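Local atomic coordinates of 4-hydroxy-3-methylbut-2-enyl diphosphate reductase, apicoplast (Plasmodium falciparum, PDB entry 4N7B), a protein that reduces (E)-4-hydroxy-3-methylbut-2-enyl diphosphate to a mixture of isopentenyl and dimethylallyl diphosphate, using an iron-sulfur cluster, in the terminal step of the DOXP/MEP isoprenoid pathway. Residues A237-E242 and W520-N525; P251-H256 and N280-G285; I263-L268 and A273-D278; L288-H293 and Q298-A303; E331-I336 and H403-P408. All blocks are in the same frame, centred on the assembly; numbering follows the deposited sequence.

Contact 1 of 5, residues A237-E242 and W520-N525; sequences AIETVE and WKLPKN
Leu522 meets Glu239 and Thr240, two consecutive residues of helix 232-247. Its CB leads toward that helix. CG stands anti to the carbonyl carbon (chi1 -61°), and the two methyls beyond it do the touching. CD2 is the busier branch. Leu522 CD2 lies 3.6 Å from Thr240 OG1 and 4.0 Å from Glu239 CG. Leu522 CD2 is also 3.9 Å from Thr240 N, so it rests against the helix backbone as well. Leu522 CD1 skirts the carboxylate, 4.2 Å from Glu239 OE1. The extended glutamate chain lies crosswise to the leucine. Pro523 adds a second apolar group: Pro523 CD is 3.4 Å from Thr240 OG1. Pro523 is also the N-cap residue of the C-terminal helix 524-533. The contact therefore ties the lead-in to that helix onto helix 232-247. Thr240 OG1 is hydrogen-bonded to Arg236 O, one turn back in its own helix. Arg236 NE in turn bonds to Lys521 O, which gives the C-terminal segment a polar tie close by. Between the two segments themselves the contact is van der Waals packing, with the threonine hydroxyl already engaged inside its helix.

Contact 2 of 5, residues P251-H256 and N280-G285; sequences PIYVKH and NDVPDG
Tyr253 packs on Val282 and Pro283, joining strand 252-255 of a four-stranded parallel sheet to the loop between strands 273-276 and 287-290. This is plain packing in an alpha/beta domain, away from the cluster and the substrate-binding residues. Two apolar contacts carry the packing. Val282 CG2 sits 3.8 Å from Tyr253 CG and equally close to Tyr253 CB, at the root of the aromatic side chain. Valine and tyrosine lie side by side and point opposite ways. Pro283 takes the outer part of the ring, with Pro283 CD 3.6 Å from Tyr253 CE2. The proline ring stands crosswise to the tyrosine side chain. Tyr253 CG is anti to the carbonyl carbon (chi1 -71°), which carries the ring across to both loop residues. Ile276 of the neighbouring strand touches both Tyr253 and Val282, and Leu288 touches Tyr253 from the strand next to it in the sheet. Among polar links, Lys306 NZ bonds to Val282 O and forms a salt bridge with Asp284 OD1. One backbone oxygen also lies against the ring, approaching it obliquely: Asp281 O is 3.4 Å from Tyr253 CE1 and 3.6 Å from Tyr253 CZ.

Contact 3 of 5, residues I263-L268 and A273-D278; sequences IVCKKL and AIFIED
Cys265 places its sulfur over one face of the Phe275 ring. Cys265 SG is 4.4 Å from the centroid of the Phe275 ring and 27° off the ring normal, a Cys sulfur-aromatic contact. The sulfur stands anti to the carbonyl carbon of Cys265 (chi1 -76°), which places it above the ring. Cys265 CB also touches the ring, 3.8 Å from Phe275 CE1. The backbone oxygen of the same cysteine meets the ring at its edge and in its plane, with Cys265 O 3.5 Å from Phe275 CE1. Phe275 is thus met by both the side chain and the carbonyl of one residue. A turn further along the helix, Leu268 CB lies 4.1 Å from Phe275 CZ and 4.0 Å from Ala273 CB. One hydrogen bond joins the segments: Ala273 N donates to Leu268 O at 2.9 Å. These residues belong to the beta-alpha-beta unit of strand 252-255, helix 262-271 and strand 273-276. The bond links the last turn of helix 262-271 to the first residue of strand 273-276. The segments 263-268 and 273-276 run at 124° to each other. Further out, Val254 of the neighbouring strand and Ile258 touch Phe275. Helix 232-247 adds Val241 against Ala273 and Glu242 against Leu268. His260, a substrate-binding residue by similarity, has its side chain about 7 Å from that of Cys265.

Contact 4 of 5, residues L288-H293 and Q298-A303; sequences LIYSAH and QIREIA
Tyr290 and Arg300 have similar first torsions, both CG atoms anti to their own carbonyl carbons (chi1 near -60°), and the two side chains meet between strand 287-290 and helix 297-305. The tyrosine ring reaches across to the helix. The arginine chain bends at chi3 (124°). This sets one face of the Arg300 guanidinium against Tyr290 CD2, which lies 4.1 Å above its plane and toward the guanidinium rim. The two planes are 52° apart, so this is no parallel stack. Nearer the arginine backbone, Arg300 CG lies 3.9 Å from Tyr290 OH. The hydroxyl end is packed into the helix surface, with Ala303 CB at 3.4 Å and Arg300 CA at 3.6 Å from Tyr290 OH. Ile299 CG2 touches more loosely, 4.3 Å from Tyr290 CE1. The contact joins the first two elements of a beta-alpha-beta unit completed by strand 309-312. Strand 287-290 leads on to His293, which by similarity binds the substrate. Strand 309-312 supplies the polar partners: Tyr290 OH is hydrogen-bonded to Glu310 OE2, and Arg300 NH2 forms a salt bridge with Asp312. The hydroxyl and the guanidinium therefore pack by van der Waals contact across the pair, while their polar bonds are anchored on the next strand.

Contact 5 of 5, residues E331-I336 and H403-P408; sequences ENYDII and HIETIP
A short hydrogen bond, 2.6 Å from Tyr333 OH to Glu405 OE1, joins the one residue pair within 4.5 Å across the two segments. The tyrosine is the donor. It reaches OE1 on the syn side, 34° out of the carboxylate plane. The carboxylate meets the ring at its edge, and the two planes are 79° apart. Glu405 OE1 is 3.4 Å from Tyr333 CZ. The extended glutamate chain carries its carboxylate out to the hydroxyl. Lys376 joins the same cluster: its NZ forms a salt bridge with Glu405 OE2 and a hydrogen bond with Tyr333 OH. The lysine charge would probably favour an ionised carboxylate here. Tyr333 N takes part in the Schellman motif that ends helix 316-329, bonding to Lys328 O, with Asn332 as the C-prime residue. Phe378, on the strand between the two segments, touches both Tyr333 and Glu405. The contact thus links segment 331-336 with the weakly bonded edge strand 405-406, across strand 377-381, within a four-stranded parallel sheet of an alpha/beta domain.

Contacts 1 to 4 cluster in one part of the chain, and contact 5 lies apart. Contacts 2, 3 and 4 share one parallel sheet. Strand 252-255 sits in it between 273-276 and 287-290, and Val254 N pairs with Ile274 O at 2.8 Å. Contact 1 adds helix 232-247: Val241 CG1 is 3.9 Å from Ala273 CB of contact 3, and Val241 CA is 3.9 Å from Ile289 CD1 of contact 4. Contact 5 belongs to another sheet, its centre about 26 Å from that of contact 4. The Fe3-S4 cluster is about 12 Å from the side chains of Thr240 and Tyr290. Contact 4 contains His293, whose ring stacks with that of His260; by similarity both bind substrate.

Contact 1 of 5, residues A237-E242 and W520-N525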
# COMPACT_ATOMS: atom_id res chain seq x y z
N ALA A 237 8.80 -2.48 -6.98
CA ALA A 237 9.69 -2.19 -5.89
C ALA A 237 10.55 -3.42 -5.57
O ALA A 237 11.76 -3.32 -5.37
CB ALA A 237 8.89 -1.75 -4.68
N ILE A 238 9.93 -4.59 -5.56
CA ILE A 238 10.67 -5.82 -5.32
C ILE A 238 11.71 -6.05 -6.40
O ILE A 238 12.88 -6.28 -6.11
CB ILE A 238 9.74 -7.04 -5.24
CG1 ILE A 238 8.76 -6.86 -4.07
CG2 ILE A 238 10.54 -8.31 -5.06
CD1 ILE A 238 7.69 -7.94 -3.97
N GLU A 239 11.30 -5.96 -7.66
CA GLU A 239 12.22 -6.18 -8.77
C GLU A 239 13.38 -5.18 -8.68
O GLU A 239 14.53 -5.51 -8.97
CB GLU A 239 11.48 -6.07 -10.10
CG GLU A 239 12.34 -6.39 -11.34
CD GLU A 239 11.54 -6.41 -12.65
OE1 GLU A 239 12.14 -6.70 -13.71
OE2 GLU A 239 10.31 -6.15 -12.61
N THR A 240 13.10 -3.95 -8.24
CA THR A 240 14.14 -2.94 -8.10
C THR A 240 15.23 -3.44 -7.16
O THR A 240 16.42 -3.32 -7.44
CB THR A 240 13.61 -1.61 -7.57
OG1 THR A 240 12.81 -0.97 -8.57
CG2 THR A 240 14.76 -0.70 -7.18
N VAL A 241 14.83 -4.03 -6.04
CA VAL A 241 15.82 -4.51 -5.07
C VAL A 241 16.56 -5.73 -5.59
O VAL A 241 17.78 -5.82 -5.46
CB VAL A 241 15.18 -4.88 -3.71
CG1 VAL A 241 16.23 -5.42 -2.74
CG2 VAL A 241 14.50 -3.65 -3.11
N GLU A 242 15.82 -6.66 -6.18
CA GLU A 242 16.39 -7.90 -6.69
C GLU A 242 17.42 -7.62 -7.79
O GLU A 242 18.43 -8.32 -7.92
CB GLU A 242 15.28 -8.80 -7.23
CG GLU A 242 14.68 -9.74 -6.18
CD GLU A 242 13.35 -10.34 -6.61
OE1 GLU A 242 12.88 -10.00 -7.73
OE2 GLU A 242 12.76 -11.13 -5.83
N TRP A 520 4.42 0.16 -15.79
CA TRP A 520 5.56 0.89 -15.27
C TRP A 520 6.86 0.11 -15.49
O TRP A 520 6.89 -1.10 -15.35
CB TRP A 520 5.35 1.17 -13.79
CG TRP A 520 4.05 1.90 -13.50
CD1 TRP A 520 3.35 2.72 -14.35
CD2 TRP A 520 3.30 1.87 -12.28
NE1 TRP A 520 2.22 3.20 -13.73
CE2 TRP A 520 2.17 2.70 -12.46
CE3 TRP A 520 3.49 1.22 -11.06
CZ2 TRP A 520 1.23 2.88 -11.46
CZ3 TRP A 520 2.55 1.42 -10.06
CH2 TRP A 520 1.43 2.24 -10.27
N LYS A 521 7.92 0.82 -15.84
CA LYS A 521 9.25 0.23 -15.91
C LYS A 521 9.98 0.52 -14.61
O LYS A 521 9.48 1.25 -13.76
CB LYS A 521 10.01 0.83 -17.10
CG LYS A 521 9.48 0.38 -18.45
CD LYS A 521 10.37 0.88 -19.58
CE LYS A 521 10.32 -0.04 -20.81
NZ LYS A 521 9.13 0.17 -21.70
N LEU A 522 11.17 -0.05 -14.44
CA LEU A 522 12.00 0.26 -13.27
C LEU A 522 12.48 1.71 -13.32
O LEU A 522 12.46 2.34 -14.38
CB LEU A 522 13.20 -0.68 -13.20
CG LEU A 522 12.83 -2.17 -13.06
CD1 LEU A 522 14.07 -3.02 -13.16
CD2 LEU A 522 12.10 -2.44 -11.74
N PRO A 523 12.93 2.25 -12.18
CA PRO A 523 13.47 3.61 -12.10
C PRO A 523 14.51 3.85 -13.19
O PRO A 523 15.35 2.99 -13.43
CB PRO A 523 14.09 3.66 -10.71
CG PRO A 523 13.26 2.70 -9.90
CD PRO A 523 12.95 1.58 -10.87
N LYS A 524 14.45 5.00 -13.84
CA LYS A 524 15.20 5.19 -15.07
C LYS A 524 16.71 5.21 -14.88
O LYS A 524 17.45 4.74 -15.75
CB LYS A 524 14.71 6.45 -15.79
CG LYS A 524 13.33 6.23 -16.39
CD LYS A 524 12.78 7.45 -17.11
CE LYS A 524 11.29 7.28 -17.40
NZ LYS A 524 10.82 8.20 -18.47
N ASN A 525 17.18 5.73 -13.75
CA ASN A 525 18.62 5.80 -13.54
C ASN A 525 19.15 4.39 -13.34
O ASN A 525 20.22 4.03 -13.82
CB ASN A 525 18.96 6.67 -12.33
CG ASN A 525 18.41 6.11 -11.06
OD1 ASN A 525 17.44 5.34 -11.08
ND2 ASN A 525 19.01 6.48 -9.93

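Contact 2 of 5, residues P251-H256 and N280-G285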
# COMPACT_ATOMS: atom_id res chain seq x y z
N PRO A 251 26.13 -5.79 0.78
CA PRO A 251 24.72 -5.54 1.08
C PRO A 251 24.13 -4.39 0.27
O PRO A 251 24.83 -3.43 -0.08
CB PRO A 251 24.75 -5.18 2.56
CG PRO A 251 26.08 -4.52 2.74
CD PRO A 251 27.03 -5.19 1.78
N ILE A 252 22.83 -4.48 -0.01
CA ILE A 252 22.10 -3.40 -0.67
C ILE A 252 21.16 -2.75 0.33
O ILE A 252 20.28 -3.41 0.89
CB ILE A 252 21.28 -3.93 -1.86
CG1 ILE A 252 22.22 -4.39 -2.97
CG2 ILE A 252 20.33 -2.86 -2.37
CD1 ILE A 252 23.09 -3.28 -3.52
N TYR A 253 21.34 -1.46 0.55
CA TYR A 253 20.62 -0.77 1.60
C TYR A 253 19.29 -0.24 1.11
O TYR A 253 19.20 0.37 0.05
CB TYR A 253 21.47 0.36 2.18
CG TYR A 253 22.62 -0.19 2.99
CD1 TYR A 253 22.43 -0.56 4.32
CD2 TYR A 253 23.87 -0.37 2.44
CE1 TYR A 253 23.46 -1.07 5.07
CE2 TYR A 253 24.92 -0.89 3.18
CZ TYR A 253 24.71 -1.24 4.50
OH TYR A 253 25.74 -1.75 5.26
N VAL A 254 18.24 -0.48 1.90
CA VAL A 254 16.91 -0.02 1.55
C VAL A 254 16.36 0.80 2.70
O VAL A 254 16.40 0.37 3.85
CB VAL A 254 15.96 -1.20 1.31
CG1 VAL A 254 14.56 -0.69 1.00
CG2 VAL A 254 16.48 -2.09 0.20
N LYS A 255 15.84 1.98 2.39
CA LYS A 255 15.28 2.85 3.39
C LYS A 255 13.82 2.46 3.65
O LYS A 255 12.98 2.55 2.76
CB LYS A 255 15.39 4.30 2.93
CG LYS A 255 14.60 5.29 3.76
CD LYS A 255 15.01 5.32 5.22
CE LYS A 255 14.19 6.37 5.97
NZ LYS A 255 14.58 6.54 7.40
N HIS A 256 13.56 2.06 4.89
CA HIS A 256 12.34 1.39 5.34
C HIS A 256 12.08 0.09 4.60
O HIS A 256 12.68 -0.18 3.56
CB HIS A 256 11.10 2.30 5.26
CG HIS A 256 9.94 1.78 6.08
ND1 HIS A 256 9.89 1.92 7.45
CD2 HIS A 256 8.83 1.10 5.73
CE1 HIS A 256 8.78 1.36 7.90
NE2 HIS A 256 8.12 0.85 6.88
N ASN A 280 22.96 6.76 8.53
CA ASN A 280 24.34 6.59 8.97
C ASN A 280 24.76 5.13 8.93
O ASN A 280 25.95 4.82 8.92
CB ASN A 280 24.53 7.11 10.39
CG ASN A 280 24.59 8.62 10.45
OD1 ASN A 280 24.86 9.28 9.44
ND2 ASN A 280 24.36 9.17 11.63
N ASP A 281 23.77 4.24 8.92
CA ASP A 281 24.02 2.82 8.78
C ASP A 281 24.40 2.52 7.34
O ASP A 281 24.74 1.39 7.00
CB ASP A 281 22.78 2.01 9.17
CG ASP A 281 22.46 2.10 10.65
OD1 ASP A 281 23.14 2.87 11.36
OD2 ASP A 281 21.53 1.39 11.10
N VAL A 282 24.34 3.55 6.50
CA VAL A 282 24.72 3.41 5.10
C VAL A 282 26.06 4.07 4.79
O VAL A 282 26.21 5.28 4.96
CB VAL A 282 23.66 4.01 4.17
CG1 VAL A 282 24.10 3.85 2.71
CG2 VAL A 282 22.30 3.35 4.41
N PRO A 283 27.03 3.27 4.35
CA PRO A 283 28.32 3.79 3.86
C PRO A 283 28.12 4.83 2.77
O PRO A 283 27.28 4.65 1.89
CB PRO A 283 28.98 2.54 3.27
CG PRO A 283 28.39 1.40 4.01
CD PRO A 283 26.98 1.80 4.34
N ASP A 284 28.88 5.92 2.85
CA ASP A 284 28.87 6.93 1.80
C ASP A 284 29.23 6.28 0.46
O ASP A 284 29.97 5.31 0.43
CB ASP A 284 29.87 8.05 2.13
CG ASP A 284 29.52 8.79 3.41
OD1 ASP A 284 28.73 8.24 4.21
OD2 ASP A 284 30.03 9.91 3.61
N GLY A 285 28.70 6.82 -0.63
CA GLY A 285 29.00 6.29 -1.95
C GLY A 285 28.18 5.08 -2.35
O GLY A 285 28.14 4.71 -3.53

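Contact 3 of 5, residues I263-L268 and A273-D278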
# COMPACT_ATOMS: atom_id res chain seq x y z
N ILE A 263 7.17 -11.62 4.79
CA ILE A 263 7.63 -12.73 3.96
C ILE A 263 8.50 -12.26 2.81
O ILE A 263 9.57 -12.80 2.59
CB ILE A 263 6.46 -13.55 3.45
CG1 ILE A 263 5.78 -14.22 4.65
CG2 ILE A 263 6.93 -14.59 2.43
CD1 ILE A 263 4.46 -14.83 4.33
N VAL A 264 8.04 -11.24 2.09
CA VAL A 264 8.84 -10.63 1.03
C VAL A 264 10.18 -10.12 1.56
O VAL A 264 11.23 -10.37 0.97
CB VAL A 264 8.09 -9.44 0.43
CG1 VAL A 264 9.03 -8.54 -0.38
CG2 VAL A 264 6.93 -9.93 -0.42
N CYS A 265 10.14 -9.39 2.66
CA CYS A 265 11.32 -8.71 3.19
C CYS A 265 12.35 -9.70 3.70
O CYS A 265 13.56 -9.51 3.52
CB CYS A 265 10.92 -7.78 4.32
SG CYS A 265 10.17 -6.27 3.74
N LYS A 266 11.89 -10.76 4.35
CA LYS A 266 12.81 -11.76 4.87
C LYS A 266 13.55 -12.42 3.70
O LYS A 266 14.75 -12.71 3.79
CB LYS A 266 12.06 -12.81 5.68
CG LYS A 266 12.92 -13.96 6.15
CD LYS A 266 12.06 -15.13 6.62
CE LYS A 266 12.90 -16.36 6.99
NZ LYS A 266 12.03 -17.52 7.36
N LYS A 267 12.84 -12.63 2.59
CA LYS A 267 13.45 -13.28 1.43
C LYS A 267 14.57 -12.40 0.88
O LYS A 267 15.63 -12.90 0.48
CB LYS A 267 12.40 -13.56 0.37
CG LYS A 267 12.91 -14.27 -0.86
CD LYS A 267 11.81 -14.38 -1.91
CE LYS A 267 12.35 -14.77 -3.28
NZ LYS A 267 11.29 -14.69 -4.35
N LEU A 268 14.34 -11.09 0.89
CA LEU A 268 15.33 -10.15 0.37
C LEU A 268 16.51 -10.00 1.32
O LEU A 268 17.64 -9.79 0.88
CB LEU A 268 14.69 -8.78 0.10
CG LEU A 268 13.65 -8.82 -1.02
CD1 LEU A 268 12.96 -7.47 -1.16
CD2 LEU A 268 14.29 -9.22 -2.36
N ALA A 273 19.80 -7.93 1.00
CA ALA A 273 19.28 -6.59 1.26
C ALA A 273 19.27 -6.30 2.76
O ALA A 273 19.16 -7.22 3.58
CB ALA A 273 17.88 -6.43 0.67
N ILE A 274 19.40 -5.03 3.10
CA ILE A 274 19.29 -4.60 4.49
C ILE A 274 18.39 -3.38 4.58
O ILE A 274 18.64 -2.36 3.92
CB ILE A 274 20.67 -4.28 5.09
CG1 ILE A 274 21.57 -5.52 5.05
CG2 ILE A 274 20.53 -3.76 6.51
CD1 ILE A 274 23.02 -5.24 5.37
N PHE A 275 17.35 -3.48 5.39
CA PHE A 275 16.39 -2.39 5.55
C PHE A 275 16.78 -1.54 6.75
O PHE A 275 16.93 -2.05 7.86
CB PHE A 275 14.98 -2.94 5.70
CG PHE A 275 14.58 -3.87 4.59
CD1 PHE A 275 14.59 -5.23 4.78
CD2 PHE A 275 14.26 -3.36 3.35
CE1 PHE A 275 14.24 -6.08 3.74
CE2 PHE A 275 13.92 -4.20 2.32
CZ PHE A 275 13.91 -5.56 2.51
N ILE A 276 16.95 -0.25 6.52
CA ILE A 276 17.46 0.64 7.55
C ILE A 276 16.54 1.83 7.74
O ILE A 276 15.72 2.12 6.88
CB ILE A 276 18.88 1.13 7.18
CG1 ILE A 276 18.85 2.00 5.92
CG2 ILE A 276 19.80 -0.06 6.92
CD1 ILE A 276 18.56 3.47 6.18
N GLU A 277 16.68 2.51 8.87
CA GLU A 277 15.97 3.76 9.11
C GLU A 277 16.96 4.89 9.31
O GLU A 277 16.63 6.06 9.12
CB GLU A 277 15.05 3.64 10.33
CG GLU A 277 13.93 2.65 10.18
CD GLU A 277 12.93 3.03 9.10
OE1 GLU A 277 13.00 4.17 8.58
OE2 GLU A 277 12.06 2.19 8.78
N ASP A 278 18.17 4.53 9.71
CA ASP A 278 19.20 5.51 9.98
C ASP A 278 20.21 5.49 8.84
O ASP A 278 20.93 4.51 8.66
CB ASP A 278 19.89 5.19 11.31
CG ASP A 278 20.73 6.34 11.82
OD1 ASP A 278 21.44 6.98 11.01
OD2 ASP A 278 20.69 6.60 13.04

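Contact 4 of 5, residues L288-H293 and Q298-A303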
# COMPACT_ATOMS: atom_id res chain seq x y z
N LEU A 288 21.42 3.30 -2.14
CA LEU A 288 20.28 3.33 -1.25
C LEU A 288 19.00 3.33 -2.05
O LEU A 288 18.83 4.15 -2.95
CB LEU A 288 20.29 4.55 -0.34
CG LEU A 288 19.08 4.61 0.61
CD1 LEU A 288 19.10 3.45 1.59
CD2 LEU A 288 19.08 5.93 1.34
N ILE A 289 18.09 2.42 -1.70
CA ILE A 289 16.79 2.32 -2.36
C ILE A 289 15.67 2.87 -1.49
O ILE A 289 15.55 2.52 -0.31
CB ILE A 289 16.48 0.86 -2.69
CG1 ILE A 289 17.59 0.29 -3.58
CG2 ILE A 289 15.13 0.76 -3.37
CD1 ILE A 289 17.42 -1.17 -3.93
N TYR A 290 14.83 3.73 -2.07
CA TYR A 290 13.67 4.25 -1.37
C TYR A 290 12.48 3.32 -1.61
O TYR A 290 12.23 2.91 -2.74
CB TYR A 290 13.32 5.67 -1.83
CG TYR A 290 14.44 6.67 -1.61
CD1 TYR A 290 15.04 6.81 -0.37
CD2 TYR A 290 14.91 7.45 -2.66
CE1 TYR A 290 16.07 7.72 -0.17
CE2 TYR A 290 15.93 8.36 -2.47
CZ TYR A 290 16.51 8.49 -1.23
OH TYR A 290 17.53 9.41 -1.04
N SER A 291 11.76 2.99 -0.55
CA SER A 291 10.68 2.02 -0.64
C SER A 291 9.49 2.54 -1.44
O SER A 291 9.41 3.73 -1.76
CB SER A 291 10.20 1.62 0.75
OG SER A 291 9.39 2.65 1.30
N ALA A 292 8.55 1.65 -1.72
CA ALA A 292 7.35 1.97 -2.48
C ALA A 292 6.51 3.06 -1.85
O ALA A 292 5.78 3.76 -2.56
CB ALA A 292 6.52 0.73 -2.65
N HIS A 293 6.60 3.20 -0.53
CA HIS A 293 5.76 4.13 0.21
C HIS A 293 6.23 5.57 0.08
O HIS A 293 5.57 6.50 0.54
CB HIS A 293 5.77 3.75 1.69
CG HIS A 293 5.52 2.30 1.94
ND1 HIS A 293 6.50 1.45 2.40
CD2 HIS A 293 4.42 1.54 1.75
CE1 HIS A 293 6.00 0.23 2.51
NE2 HIS A 293 4.74 0.26 2.11
N GLN A 298 13.72 15.64 2.73
CA GLN A 298 14.86 15.92 3.59
C GLN A 298 15.84 14.75 3.60
O GLN A 298 17.05 14.94 3.59
CB GLN A 298 14.37 16.19 5.01
CG GLN A 298 13.51 17.46 5.16
CD GLN A 298 12.05 17.25 4.77
OE1 GLN A 298 11.66 16.18 4.33
NE2 GLN A 298 11.24 18.29 4.95
N ILE A 299 15.30 13.54 3.61
CA ILE A 299 16.13 12.34 3.58
C ILE A 299 17.00 12.34 2.33
O ILE A 299 18.15 11.90 2.37
CB ILE A 299 15.27 11.07 3.58
CG1 ILE A 299 14.38 11.04 4.82
CG2 ILE A 299 16.16 9.84 3.54
CD1 ILE A 299 15.14 11.14 6.11
N ARG A 300 16.45 12.85 1.24
CA ARG A 300 17.17 12.87 -0.03
C ARG A 300 18.40 13.76 0.05
O ARG A 300 19.51 13.33 -0.28
CB ARG A 300 16.25 13.33 -1.17
CG ARG A 300 15.10 12.40 -1.43
CD ARG A 300 14.09 12.95 -2.42
NE ARG A 300 13.93 12.00 -3.51
CZ ARG A 300 12.85 11.26 -3.73
NH1 ARG A 300 11.77 11.35 -2.97
NH2 ARG A 300 12.85 10.43 -4.75
N GLU A 301 18.23 14.99 0.49
CA GLU A 301 19.36 15.91 0.53
C GLU A 301 20.47 15.31 1.39
O GLU A 301 21.66 15.47 1.10
CB GLU A 301 18.96 17.31 0.99
CG GLU A 301 18.19 17.37 2.29
CD GLU A 301 17.57 18.75 2.54
OE1 GLU A 301 17.30 19.47 1.55
OE2 GLU A 301 17.35 19.10 3.72
N ILE A 302 20.08 14.59 2.44
CA ILE A 302 21.05 13.88 3.27
C ILE A 302 21.81 12.84 2.46
O ILE A 302 23.01 12.66 2.63
CB ILE A 302 20.36 13.16 4.42
CG1 ILE A 302 19.88 14.18 5.45
CG2 ILE A 302 21.31 12.14 5.06
CD1 ILE A 302 19.30 13.55 6.68
N ALA A 303 21.08 12.16 1.58
CA ALA A 303 21.68 11.12 0.74
C ALA A 303 22.77 11.72 -0.13
O ALA A 303 23.86 11.15 -0.27
CB ALA A 303 20.61 10.47 -0.14

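Contact 5 of 5, residues E331-I336 and H403-P408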
# COMPACT_ATOMS: atom_id res chain seq x y z
N GLU A 331 1.15 27.21 -5.29
CA GLU A 331 0.06 28.07 -5.72
C GLU A 331 -0.63 28.72 -4.50
O GLU A 331 -1.66 29.38 -4.62
CB GLU A 331 -0.94 27.29 -6.57
CG GLU A 331 -0.40 26.89 -7.95
CD GLU A 331 -1.24 25.83 -8.64
OE1 GLU A 331 -2.33 25.50 -8.14
OE2 GLU A 331 -0.81 25.31 -9.69
N ASN A 332 0.01 28.56 -3.34
CA ASN A 332 -0.48 29.11 -2.07
C ASN A 332 -1.81 28.50 -1.58
O ASN A 332 -2.65 29.21 -1.01
CB ASN A 332 -0.61 30.63 -2.14
CG ASN A 332 -0.61 31.27 -0.77
OD1 ASN A 332 0.16 30.86 0.10
ND2 ASN A 332 -1.48 32.26 -0.56
N TYR A 333 -1.99 27.21 -1.81
CA TYR A 333 -3.05 26.46 -1.17
C TYR A 333 -2.53 25.93 0.14
O TYR A 333 -1.34 25.63 0.26
CB TYR A 333 -3.44 25.25 -2.00
CG TYR A 333 -4.34 25.49 -3.19
CD1 TYR A 333 -3.88 26.16 -4.32
CD2 TYR A 333 -5.63 24.99 -3.21
CE1 TYR A 333 -4.69 26.34 -5.41
CE2 TYR A 333 -6.45 25.17 -4.30
CZ TYR A 333 -5.98 25.84 -5.41
OH TYR A 333 -6.82 26.03 -6.50
N ASP A 334 -3.39 25.78 1.13
CA ASP A 334 -3.04 24.96 2.26
C ASP A 334 -3.55 23.59 1.91
O ASP A 334 -4.52 23.46 1.18
CB ASP A 334 -3.65 25.47 3.55
CG ASP A 334 -2.67 26.29 4.38
OD1 ASP A 334 -1.93 27.09 3.79
OD2 ASP A 334 -2.64 26.10 5.62
N ILE A 335 -2.89 22.56 2.42
CA ILE A 335 -3.19 21.21 2.00
C ILE A 335 -3.69 20.36 3.15
O ILE A 335 -3.06 20.30 4.20
CB ILE A 335 -1.96 20.55 1.39
CG1 ILE A 335 -1.82 20.97 -0.07
CG2 ILE A 335 -2.09 19.04 1.44
CD1 ILE A 335 -0.64 21.82 -0.33
N ILE A 336 -4.83 19.70 2.94
CA ILE A 336 -5.34 18.76 3.94
C ILE A 336 -5.01 17.35 3.50
O ILE A 336 -5.39 16.94 2.42
CB ILE A 336 -6.86 18.88 4.13
CG1 ILE A 336 -7.20 20.03 5.08
CG2 ILE A 336 -7.38 17.66 4.83
CD1 ILE A 336 -6.92 21.37 4.55
N HIS A 403 -15.59 24.72 -1.11
CA HIS A 403 -14.88 25.01 -2.35
C HIS A 403 -13.54 24.29 -2.39
O HIS A 403 -12.70 24.55 -3.25
CB HIS A 403 -14.71 26.52 -2.51
CG HIS A 403 -16.01 27.24 -2.69
ND1 HIS A 403 -16.41 28.27 -1.87
CD2 HIS A 403 -17.01 27.06 -3.58
CE1 HIS A 403 -17.60 28.70 -2.25
NE2 HIS A 403 -17.99 27.98 -3.29
N ILE A 404 -13.35 23.36 -1.46
CA ILE A 404 -12.10 22.65 -1.37
C ILE A 404 -11.90 21.82 -2.64
O ILE A 404 -12.85 21.27 -3.19
CB ILE A 404 -12.07 21.75 -0.14
CG1 ILE A 404 -10.65 21.29 0.10
CG2 ILE A 404 -13.00 20.56 -0.32
CD1 ILE A 404 -10.41 20.79 1.51
N GLU A 405 -10.65 21.74 -3.09
CA GLU A 405 -10.33 21.09 -4.35
C GLU A 405 -9.49 19.84 -4.10
O GLU A 405 -8.96 19.65 -3.01
CB GLU A 405 -9.58 22.07 -5.25
CG GLU A 405 -10.41 23.29 -5.63
CD GLU A 405 -9.59 24.43 -6.26
OE1 GLU A 405 -8.57 24.16 -6.92
OE2 GLU A 405 -9.97 25.61 -6.10
N THR A 406 -9.37 18.98 -5.11
CA THR A 406 -8.53 17.81 -4.97
C THR A 406 -8.08 17.30 -6.33
O THR A 406 -8.44 17.86 -7.37
CB THR A 406 -9.29 16.68 -4.23
OG1 THR A 406 -8.42 15.55 -4.02
CG2 THR A 406 -10.52 16.24 -5.04
N ILE A 407 -7.30 16.23 -6.32
CA ILE A 407 -6.95 15.52 -7.54
C ILE A 407 -8.20 14.92 -8.18
O ILE A 407 -8.93 14.14 -7.54
CB ILE A 407 -5.98 14.38 -7.22
CG1 ILE A 407 -4.73 14.90 -6.51
CG2 ILE A 407 -5.63 13.62 -8.49
CD1 ILE A 407 -3.89 13.78 -5.92
N PRO A 408 -8.46 15.25 -9.46
CA PRO A 408 -9.66 14.76 -10.15
C PRO A 408 -9.79 13.24 -10.14
O PRO A 408 -10.87 12.72 -9.86
CB PRO A 408 -9.48 15.28 -11.58
CG PRO A 408 -8.64 16.52 -11.41
CD PRO A 408 -7.70 16.20 -10.28